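Local coordinates for protein CbbY (Rhodobacter sphaeroides, PDB 4UAS) that removes a phosphate from xylulose-1,5-bisphosphate, a potent inhibitor of rubisco, as a magnesium-dependent phosphatase of the haloacid dehalogenase superfamily, at residues R57-R60 with H61-G64; V83-M86 with A87-E90; D176-N179 with G180-A184; D212-A215 with E216-G219. All coordinates share one frame; numbering follows the deposited sequence.

Interaction 1. Residues R57-R60 with H61-G64; sequences RFLR and HQKG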
loop_
_atom_site.group_PDB
_atom_site.type_symbol
_atom_site.label_atom_id
_atom_site.label_comp_id
_atom_site.label_asym_id
_atom_site.label_seq_id
_atom_site.Cartn_x
_atom_site.Cartn_y
_atom_site.Cartn_z
ATOM N N ARG A 57 -12.372 -2.844 13.419
ATOM C CA ARG A 57 -12.494 -1.547 14.077
ATOM C C ARG A 57 -13.901 -0.959 13.887
ATOM O O ARG A 57 -14.562 -0.496 14.825
ATOM C CB ARG A 57 -11.472 -0.556 13.551
ATOM C CG ARG A 57 -11.697 0.875 13.952
ATOM C CD ARG A 57 -10.660 1.804 13.414
ATOM N NE ARG A 57 -11.023 3.194 13.549
ATOM C CZ ARG A 57 -10.320 4.180 13.018
ATOM N NH1 ARG A 57 -9.177 3.928 12.387
ATOM N NH2 ARG A 57 -10.766 5.428 13.096
ATOM N N PHE A 58 -14.372 -0.992 12.652
ATOM C CA PHE A 58 -15.724 -0.507 12.343
ATOM C C PHE A 58 -16.746 -1.265 13.179
ATOM O O PHE A 58 -17.665 -0.643 13.747
ATOM C CB PHE A 58 -15.974 -0.697 10.879
ATOM C CG PHE A 58 -17.414 -0.544 10.471
ATOM C CD1 PHE A 58 -18.042 0.668 10.461
ATOM C CD2 PHE A 58 -18.117 -1.665 10.077
ATOM C CE1 PHE A 58 -19.345 0.768 10.110
ATOM C CE2 PHE A 58 -19.456 -1.602 9.671
ATOM C CZ PHE A 58 -20.050 -0.344 9.710
ATOM N N LEU A 59 -16.633 -2.586 13.274
ATOM C CA LEU A 59 -17.609 -3.397 14.007
ATOM C C LEU A 59 -17.629 -3.154 15.502
ATOM O O LEU A 59 -18.624 -3.418 16.168
ATOM C CB LEU A 59 -17.476 -4.886 13.687
ATOM C CG LEU A 59 -17.771 -5.277 12.293
ATOM C CD1 LEU A 59 -17.450 -6.757 12.025
ATOM C CD2 LEU A 59 -19.200 -4.962 11.924
ATOM N N ARG A 60 -16.551 -2.610 16.049
ATOM C CA ARG A 60 -16.504 -2.345 17.491
ATOM C C ARG A 60 -17.457 -1.292 17.949
ATOM O O ARG A 60 -17.895 -1.333 19.087
ATOM C CB ARG A 60 -15.118 -2.014 17.983
ATOM C CG ARG A 60 -14.236 -3.256 18.099
ATOM C CD ARG A 60 -12.922 -3.033 18.875
ATOM N NE ARG A 60 -12.048 -2.038 18.236
ATOM C CZ ARG A 60 -11.078 -2.267 17.330
ATOM N NH1 ARG A 60 -10.864 -3.480 16.789
ATOM N NH2 ARG A 60 -10.406 -1.209 16.868
ATOM N N HIS A 61 -17.797 -0.347 17.080
ATOM C CA HIS A 61 -18.580 0.833 17.440
ATOM C C HIS A 61 -19.857 1.020 16.647
ATOM O O HIS A 61 -20.767 1.695 17.121
ATOM C CB HIS A 61 -17.727 2.110 17.308
ATOM C CG HIS A 61 -16.411 2.039 18.048
ATOM N ND1 HIS A 61 -16.378 1.927 19.420
ATOM C CD2 HIS A 61 -15.116 2.045 17.632
ATOM C CE1 HIS A 61 -15.127 1.844 19.823
ATOM N NE2 HIS A 61 -14.338 1.916 18.755
ATOM N N GLN A 62 -20.008 0.428 15.476
ATOM C CA GLN A 62 -21.122 0.710 14.644
ATOM C C GLN A 62 -22.438 0.157 15.216
ATOM O O GLN A 62 -22.456 -0.861 15.825
ATOM C CB GLN A 62 -20.889 0.189 13.251
ATOM C CG GLN A 62 -20.856 -1.321 13.069
ATOM C CD GLN A 62 -22.189 -1.952 12.667
ATOM O OE1 GLN A 62 -23.005 -1.310 11.968
ATOM N NE2 GLN A 62 -22.396 -3.185 13.065
ATOM N N LYS A 63 -23.557 0.800 14.882
ATOM C CA LYS A 63 -24.881 0.492 15.431
ATOM C C LYS A 63 -25.851 -0.081 14.419
ATOM O O LYS A 63 -27.052 -0.185 14.683
ATOM C CB LYS A 63 -25.423 1.767 16.087
ATOM C CG LYS A 63 -24.575 2.308 17.226
ATOM C CD LYS A 63 -24.429 1.273 18.357
ATOM C CE LYS A 63 -23.130 1.346 19.143
ATOM N NZ LYS A 63 -22.756 2.745 19.462
ATOM N N GLY A 64 -25.369 -0.485 13.269
ATOM C CA GLY A 64 -26.174 -1.125 12.265
ATOM C C GLY A 64 -26.178 -2.650 12.434
ATOM O O GLY A 64 -26.057 -3.125 13.561
HETATM O O HOH W 1 -20.878 -4.640 15.153
HETATM O O HOH W 2 -20.771 -2.230 17.560
HETATM O O HOH W 3 -11.035 1.159 17.913
#
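F58 turns its CG anti to its own backbone N (chi1 167°), while Q62 sets its CG between backbone N and carbonyl carbon and then bends at chi2 (94°), and these torsions bring the foot of the glutamine over the phenyl ring. The hydrocarbon part does the touching: Q62 CG sits 3.8 Å from the centroid of the F58 ring as a CH-pi contact over one face, set toward the rim, and Q62 CB comes within 3.5 Å of F58 CE1. Amide and ring planes differ by 31°. L59 runs alongside Q62, with CD2 next to NE2. The backbone makes the turn that ends the helix: Q62 N gives a 3.1 Å bond to F58 O, and H61 N adds a weak one to the same oxygen. Two waters tie L59 O to the glutamine, one to Q62 NE2 and the other to Q62 O, and Q62 OE1 accepts from G64 N at 2.8 Å, which steadies the chain just after the turn. H61 covers its neighbour instead, its ring face centred 4.0 Å from R60 CB. With an alanine in place of Q62 the F58 face would probably lose its cover on this side, and G64 N would be left without its side-chain acceptor. This is the C-terminal end of helix 51-61, at the surface. W35 and W37 meet the F58 ring edge-to-face, and R57 reaches across to T47 and T48 beyond helix 39-45; the turn lies in the group of helices that the chain inserts between strand 4-7 and strand 110-114, consistent with the alpha-helical cap of related HAD phosphatases.

Interaction 2. Residues V83-M86 with A87-E90; sequences VALM and AEGE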
loop_
_atom_site.group_PDB
_atom_site.type_symbol
_atom_site.label_atom_id
_atom_site.label_comp_id
_atom_site.label_asym_id
_atom_site.label_seq_id
_atom_site.Cartn_x
_atom_site.Cartn_y
_atom_site.Cartn_z
ATOM N N VAL A 83 -10.129 -7.517 -6.663
ATOM C CA VAL A 83 -9.371 -8.122 -7.734
ATOM C C VAL A 83 -10.112 -8.004 -9.083
ATOM O O VAL A 83 -9.525 -7.703 -10.112
ATOM C CB VAL A 83 -9.028 -9.577 -7.356
ATOM C CG1 VAL A 83 -8.506 -10.400 -8.567
ATOM C CG2 VAL A 83 -8.018 -9.611 -6.224
ATOM N N ALA A 84 -11.427 -8.267 -9.065
ATOM C CA ALA A 84 -12.228 -8.173 -10.282
ATOM C C ALA A 84 -12.289 -6.723 -10.778
ATOM O O ALA A 84 -12.130 -6.449 -11.976
ATOM C CB ALA A 84 -13.630 -8.717 -10.095
ATOM N N LEU A 85 -12.465 -5.777 -9.847
ATOM C CA LEU A 85 -12.529 -4.362 -10.242
ATOM C C LEU A 85 -11.217 -3.882 -10.832
ATOM O O LEU A 85 -11.210 -3.134 -11.814
ATOM C CB LEU A 85 -12.975 -3.496 -9.075
ATOM C CG LEU A 85 -14.430 -3.575 -8.595
ATOM C CD1 LEU A 85 -14.604 -2.935 -7.217
ATOM C CD2 LEU A 85 -15.330 -2.953 -9.626
ATOM N N MET A 86 -10.102 -4.319 -10.249
ATOM C CA MET A 86 -8.814 -3.996 -10.757
ATOM C C MET A 86 -8.626 -4.467 -12.184
ATOM O O MET A 86 -8.010 -3.745 -12.994
ATOM C CB MET A 86 -7.764 -4.588 -9.831
ATOM C CG MET A 86 -6.356 -4.275 -10.238
ATOM S SD MET A 86 -5.883 -2.534 -10.292
ATOM C CE MET A 86 -6.084 -2.172 -8.647
ATOM N N ALA A 87 -9.115 -5.666 -12.528
ATOM C CA ALA A 87 -8.961 -6.213 -13.872
ATOM C C ALA A 87 -9.726 -5.446 -14.892
ATOM O O ALA A 87 -9.482 -5.605 -16.093
ATOM C CB ALA A 87 -9.372 -7.651 -13.888
ATOM N N GLU A 88 -10.676 -4.625 -14.523
ATOM C CA GLU A 88 -11.320 -3.747 -15.530
ATOM C C GLU A 88 -10.302 -2.740 -16.233
ATOM O O GLU A 88 -10.615 -2.157 -17.247
ATOM C CB GLU A 88 -12.416 -2.977 -14.877
ATOM C CG GLU A 88 -13.512 -4.005 -14.472
ATOM C CD GLU A 88 -14.817 -3.395 -13.855
ATOM O OE1 GLU A 88 -14.912 -2.130 -13.713
ATOM O OE2 GLU A 88 -15.751 -4.135 -13.473
ATOM N N GLY A 89 -9.138 -2.502 -15.620
ATOM C CA GLY A 89 -8.081 -1.743 -16.322
ATOM C C GLY A 89 -8.101 -0.245 -16.151
ATOM O O GLY A 89 -7.420 0.502 -16.872
ATOM N N GLU A 90 -8.963 0.259 -15.265
ATOM C CA GLU A 90 -9.125 1.708 -15.089
ATOM C C GLU A 90 -8.109 2.382 -14.191
ATOM O O GLU A 90 -7.948 3.586 -14.175
ATOM C CB GLU A 90 -10.502 2.018 -14.591
ATOM C CG GLU A 90 -11.588 1.498 -15.511
ATOM C CD GLU A 90 -11.604 2.237 -16.851
ATOM O OE1 GLU A 90 -11.246 3.454 -16.907
ATOM O OE2 GLU A 90 -11.978 1.583 -17.863
HETATM O O HOH W 4 -10.094 -0.776 -12.898
HETATM O O HOH W 5 -13.440 -1.175 -11.959
#
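V83 O still receives an ordinary alpha-helical bond from A87 N, at 3.2 Å, but from there the helix tightens: E88 N turns to L85 O at 3.1 Å and G89 N to M86 O at 3.1 Å, both spanning three residues instead of four. In each of these two the donor lies well above the carbonyl plane. E88 N keeps a weak, longer link to A84 O as well. G89 then leaves helical geometry with a positive phi of 90°, where a side chain would be jammed against the carbonyl oxygen before it. In a Schellman motif E90 N would bond directly to L85 O; here a water takes that place, 2.8 Å from L85 O and 2.8 Å from E90 N. A second water joins L85 O to E88 OE1. The carbonyl of L85 is thus held by E88 N and by two waters, a busy acceptor where the helix runs out.

Among the side chains, L85 and E88 lie side by side and point the same way. The leucine CD2 comes to 4.0 Å from E88 OE2, and the glutamate CB and CG pass close over L85 O. E88 has its CG anti to the carbonyl carbon (chi1 -67°) and its chain extended beyond, which carries the carboxylate along the leucine. M86 bends away from the turn. The contact ends helix 71-87 between two neighbours: L85 packs on L19, R22 and A23 of helix 17-31, M86 bridges from L19 to A124 and A128 of helix 119-129, and V83 meets N121 and R127 of that same helix.

Interaction 3. Residues D176-N179 with G180-A184; sequences DSLN and GLRAA. With MG (magnesium ion), chain D.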
loop_
_atom_site.group_PDB
_atom_site.type_symbol
_atom_site.label_atom_id
_atom_site.label_comp_id
_atom_site.label_asym_id
_atom_site.label_seq_id
_atom_site.Cartn_x
_atom_site.Cartn_y
_atom_site.Cartn_z
ATOM N N ASP A 176 3.092 7.036 1.058
ATOM C CA ASP A 176 2.094 8.033 0.891
ATOM C C ASP A 176 1.409 8.446 2.168
ATOM O O ASP A 176 0.591 9.381 2.126
ATOM C CB ASP A 176 1.003 7.630 -0.113
ATOM C CG ASP A 176 0.080 6.594 0.510
ATOM O OD1 ASP A 176 0.640 5.582 0.959
ATOM O OD2 ASP A 176 -1.159 6.740 0.545
ATOM N N SER A 177 1.618 7.778 3.298
ATOM C CA SER A 177 0.866 7.973 4.503
ATOM C C SER A 177 1.752 8.051 5.691
ATOM O O SER A 177 2.908 7.571 5.688
ATOM C CB SER A 177 -0.135 6.848 4.710
ATOM O OG SER A 177 0.517 5.646 5.127
ATOM N N LEU A 178 1.247 8.607 6.781
ATOM C CA LEU A 178 1.974 8.726 8.026
ATOM C C LEU A 178 2.255 7.356 8.646
ATOM O O LEU A 178 3.371 7.127 9.108
ATOM C CB LEU A 178 1.282 9.652 8.983
ATOM C CG LEU A 178 1.922 9.858 10.335
ATOM C CD1 LEU A 178 3.377 10.356 10.204
ATOM C CD2 LEU A 178 1.107 10.805 11.193
ATOM N N ASN A 179 1.299 6.462 8.642
ATOM C CA ASN A 179 1.572 5.135 9.129
ATOM C C ASN A 179 2.724 4.491 8.372
ATOM O O ASN A 179 3.550 3.768 8.952
ATOM C CB ASN A 179 0.359 4.251 9.053
ATOM C CG ASN A 179 -0.689 4.456 10.114
ATOM O OD1 ASN A 179 -1.947 4.232 9.828
ATOM N ND2 ASN A 179 -0.306 4.791 11.251
ATOM N N GLY A 180 2.745 4.715 7.075
ATOM C CA GLY A 180 3.817 4.164 6.233
ATOM C C GLY A 180 5.199 4.775 6.518
ATOM O O GLY A 180 6.187 4.068 6.638
ATOM N N LEU A 181 5.214 6.101 6.638
ATOM C CA LEU A 181 6.433 6.816 6.997
ATOM C C LEU A 181 6.987 6.297 8.283
ATOM O O LEU A 181 8.179 6.037 8.446
ATOM C CB LEU A 181 6.146 8.314 7.043
ATOM C CG LEU A 181 7.265 9.187 7.611
ATOM C CD1 LEU A 181 8.534 9.142 6.795
ATOM C CD2 LEU A 181 6.780 10.604 7.719
ATOM N N ARG A 182 6.123 6.182 9.309
ATOM C CA ARG A 182 6.577 5.697 10.615
ATOM C C ARG A 182 7.170 4.297 10.530
ATOM O O ARG A 182 8.189 3.989 11.175
ATOM C CB ARG A 182 5.429 5.713 11.619
ATOM C CG ARG A 182 4.980 7.102 12.015
ATOM C CD ARG A 182 3.698 7.076 12.838
ATOM N NE ARG A 182 3.914 6.420 14.096
ATOM C CZ ARG A 182 2.961 5.939 14.862
ATOM N NH1 ARG A 182 1.712 5.995 14.493
ATOM N NH2 ARG A 182 3.306 5.409 15.994
ATOM N N ALA A 183 6.532 3.422 9.765
ATOM C CA ALA A 183 6.988 2.051 9.597
ATOM C C ALA A 183 8.339 2.052 8.929
ATOM O O ALA A 183 9.241 1.303 9.373
ATOM C CB ALA A 183 5.973 1.283 8.795
ATOM N N ALA A 184 8.525 2.827 7.849
ATOM C CA ALA A 184 9.805 2.868 7.187
ATOM C C ALA A 184 10.897 3.385 8.081
ATOM O O ALA A 184 12.000 2.826 8.152
ATOM C CB ALA A 184 9.688 3.706 5.908
HETATM MG MG MG D . -0.027 3.564 1.336
HETATM O O HOH W 6 -1.657 4.376 2.152
HETATM O O HOH W 7 1.074 3.737 3.252
#
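N179 and R182 extend side by side in the same direction, the amide and guanidinium planes 42° apart, so that they meet obliquely, and P152 touches both. The other flat group, the D176 carboxylate, is divided between two roles: OD1 binds the magnesium ion at 2.2 Å, and OD2 accepts from a magnesium-bound water at 2.9 Å. L178 crosses R182 obliquely, its CD1 4.1 Å from the arginine CG. Just before the helix, S177 holds its OG between backbone N and carbonyl carbon (chi1 74°), which points the hydroxyl at the first turn. There it is the N-cap, accepting from G180 N at 3.1 Å, and it also lies 2.7 Å from a second water on the metal. G180 suits this place, since a CB on it would come tight against S177 OG. Replacing S177 by an alanine would probably leave G180 N without its cap and the metal-bound water without this partner. D8 OD2 and D10 O share the magnesium with D176. The chemistry therefore runs from helix to metal: S177 is a second-shell residue that ties the start of helix 178-186 to the coordination sphere, and the helix end may add a little positive field there.

Interaction 4. Residues D212-A215 with E216-G219; sequences DSFA and ELGG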
loop_
_atom_site.group_PDB
_atom_site.type_symbol
_atom_site.label_atom_id
_atom_site.label_comp_id
_atom_site.label_asym_id
_atom_site.label_seq_id
_atom_site.Cartn_x
_atom_site.Cartn_y
_atom_site.Cartn_z
ATOM N N ASP A 212 4.974 16.628 -4.151
ATOM C CA ASP A 212 3.655 16.604 -4.706
ATOM C C ASP A 212 3.399 15.477 -5.670
ATOM O O ASP A 212 2.256 15.043 -5.868
ATOM C CB ASP A 212 3.342 17.950 -5.403
ATOM C CG ASP A 212 3.154 19.135 -4.466
ATOM O OD1 ASP A 212 2.938 18.928 -3.272
ATOM O OD2 ASP A 212 3.220 20.285 -4.975
ATOM N N SER A 213 4.460 14.967 -6.303
ATOM C CA SER A 213 4.380 13.882 -7.242
ATOM C C SER A 213 5.685 13.112 -7.241
ATOM O O SER A 213 6.734 13.728 -7.168
ATOM C CB SER A 213 4.194 14.427 -8.666
ATOM O OG SER A 213 4.209 13.379 -9.634
ATOM N N PHE A 214 5.621 11.776 -7.365
ATOM C CA PHE A 214 6.842 10.999 -7.573
ATOM C C PHE A 214 7.568 11.345 -8.899
ATOM O O PHE A 214 8.739 11.023 -9.046
ATOM C CB PHE A 214 6.645 9.512 -7.415
ATOM C CG PHE A 214 6.241 9.117 -5.998
ATOM C CD1 PHE A 214 7.110 9.277 -4.945
ATOM C CD2 PHE A 214 5.017 8.523 -5.752
ATOM C CE1 PHE A 214 6.781 8.844 -3.701
ATOM C CE2 PHE A 214 4.684 8.093 -4.492
ATOM C CZ PHE A 214 5.546 8.292 -3.422
ATOM N N ALA A 215 6.897 12.014 -9.830
ATOM C CA ALA A 215 7.537 12.475 -11.082
ATOM C C ALA A 215 8.526 13.551 -10.736
ATOM O O ALA A 215 9.331 13.842 -11.625
ATOM C CB ALA A 215 6.508 12.955 -12.066
ATOM N N GLU A 216 8.522 14.133 -9.529
ATOM C CA GLU A 216 9.475 15.162 -9.111
ATOM C C GLU A 216 10.723 14.559 -8.526
ATOM O O GLU A 216 11.606 15.279 -8.070
ATOM C CB GLU A 216 8.839 16.114 -8.151
ATOM C CG GLU A 216 7.664 16.853 -8.733
ATOM C CD GLU A 216 6.768 17.596 -7.725
ATOM O OE1 GLU A 216 6.736 17.313 -6.549
ATOM O OE2 GLU A 216 5.906 18.340 -8.159
ATOM N N LEU A 217 10.819 13.230 -8.457
ATOM C CA LEU A 217 12.014 12.610 -7.862
ATOM C C LEU A 217 13.286 13.017 -8.573
ATOM O O LEU A 217 14.300 13.195 -7.909
ATOM C CB LEU A 217 11.886 11.120 -7.905
ATOM C CG LEU A 217 11.211 10.584 -6.686
ATOM C CD1 LEU A 217 10.904 9.108 -6.860
ATOM C CD2 LEU A 217 12.126 10.751 -5.460
ATOM N N GLY A 218 13.208 13.068 -9.927
ATOM C CA GLY A 218 14.393 13.419 -10.681
ATOM C C GLY A 218 15.374 12.273 -10.832
ATOM O O GLY A 218 16.608 12.470 -10.977
ATOM N N GLY A 219 14.833 11.076 -10.867
ATOM C CA GLY A 219 15.692 9.909 -11.130
ATOM C C GLY A 219 16.283 9.313 -9.863
ATOM O O GLY A 219 16.005 9.712 -8.700
HETATM O O HOH W 8 4.509 20.409 -7.389
HETATM O O HOH W 9 6.616 18.946 -4.636
#
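E216 reaches back over the start of its own turn, its chain extended beyond CG, and lays its carboxylate beside the backbone of D212 and S213. OE1 is the end that engages: D212 N approaches it at 3.1 Å and S213 N at 3.3 Å, both weak bonds, and a water between D212 N and OE1 supplements them. The other oxygen, OE2, faces D212 OD2 across 4.6 Å, with a water donating to both. S213 uses its OG elsewhere, accepting from A215 N at 3.0 Å, an ST turn. The glutamate's link to S213 N resembles one half of a capping box, but the serine bonds two residues on and does not complete it. E216 N and L217 N bond in turn to S213 O and F214 O, closing the short 3-10 turn. Beneath, F214 and L217 run inward together, the leucine CD1 4.3 Å from F214 CD1 and oblique to the ring; I97 and L100 of helix 97-107 lie against this pair. R209 binds the carbonyls of E216 and L217. As to charge, two carboxylates this close would probably repel, and the water that donates to both, together with the two backbone N-H groups on OE1, is likely to ease that repulsion.

All four contacts are turns at helix or 3-10 ends, joined by no direct touch. Interactions 1 and 2 end the consecutive helices 51-61 and 71-87, with centres 29 Å apart; the R57 side chain lies about 6 Å from that of R54, which binds substrate, and V83 of interaction 2 about 4 Å from that of N121, another substrate residue. Interaction 3 carries D176 of the magnesium site itself. Interaction 4 is the nearest to interaction 3, their closest atoms about 5 Å apart, and its F214 side chain stands about 9 Å from the metal and about 6 Å from the D176 side chain. Interactions 1 and 4 lie farthest apart, centres about 39 Å, on opposite sides of the chain's centre.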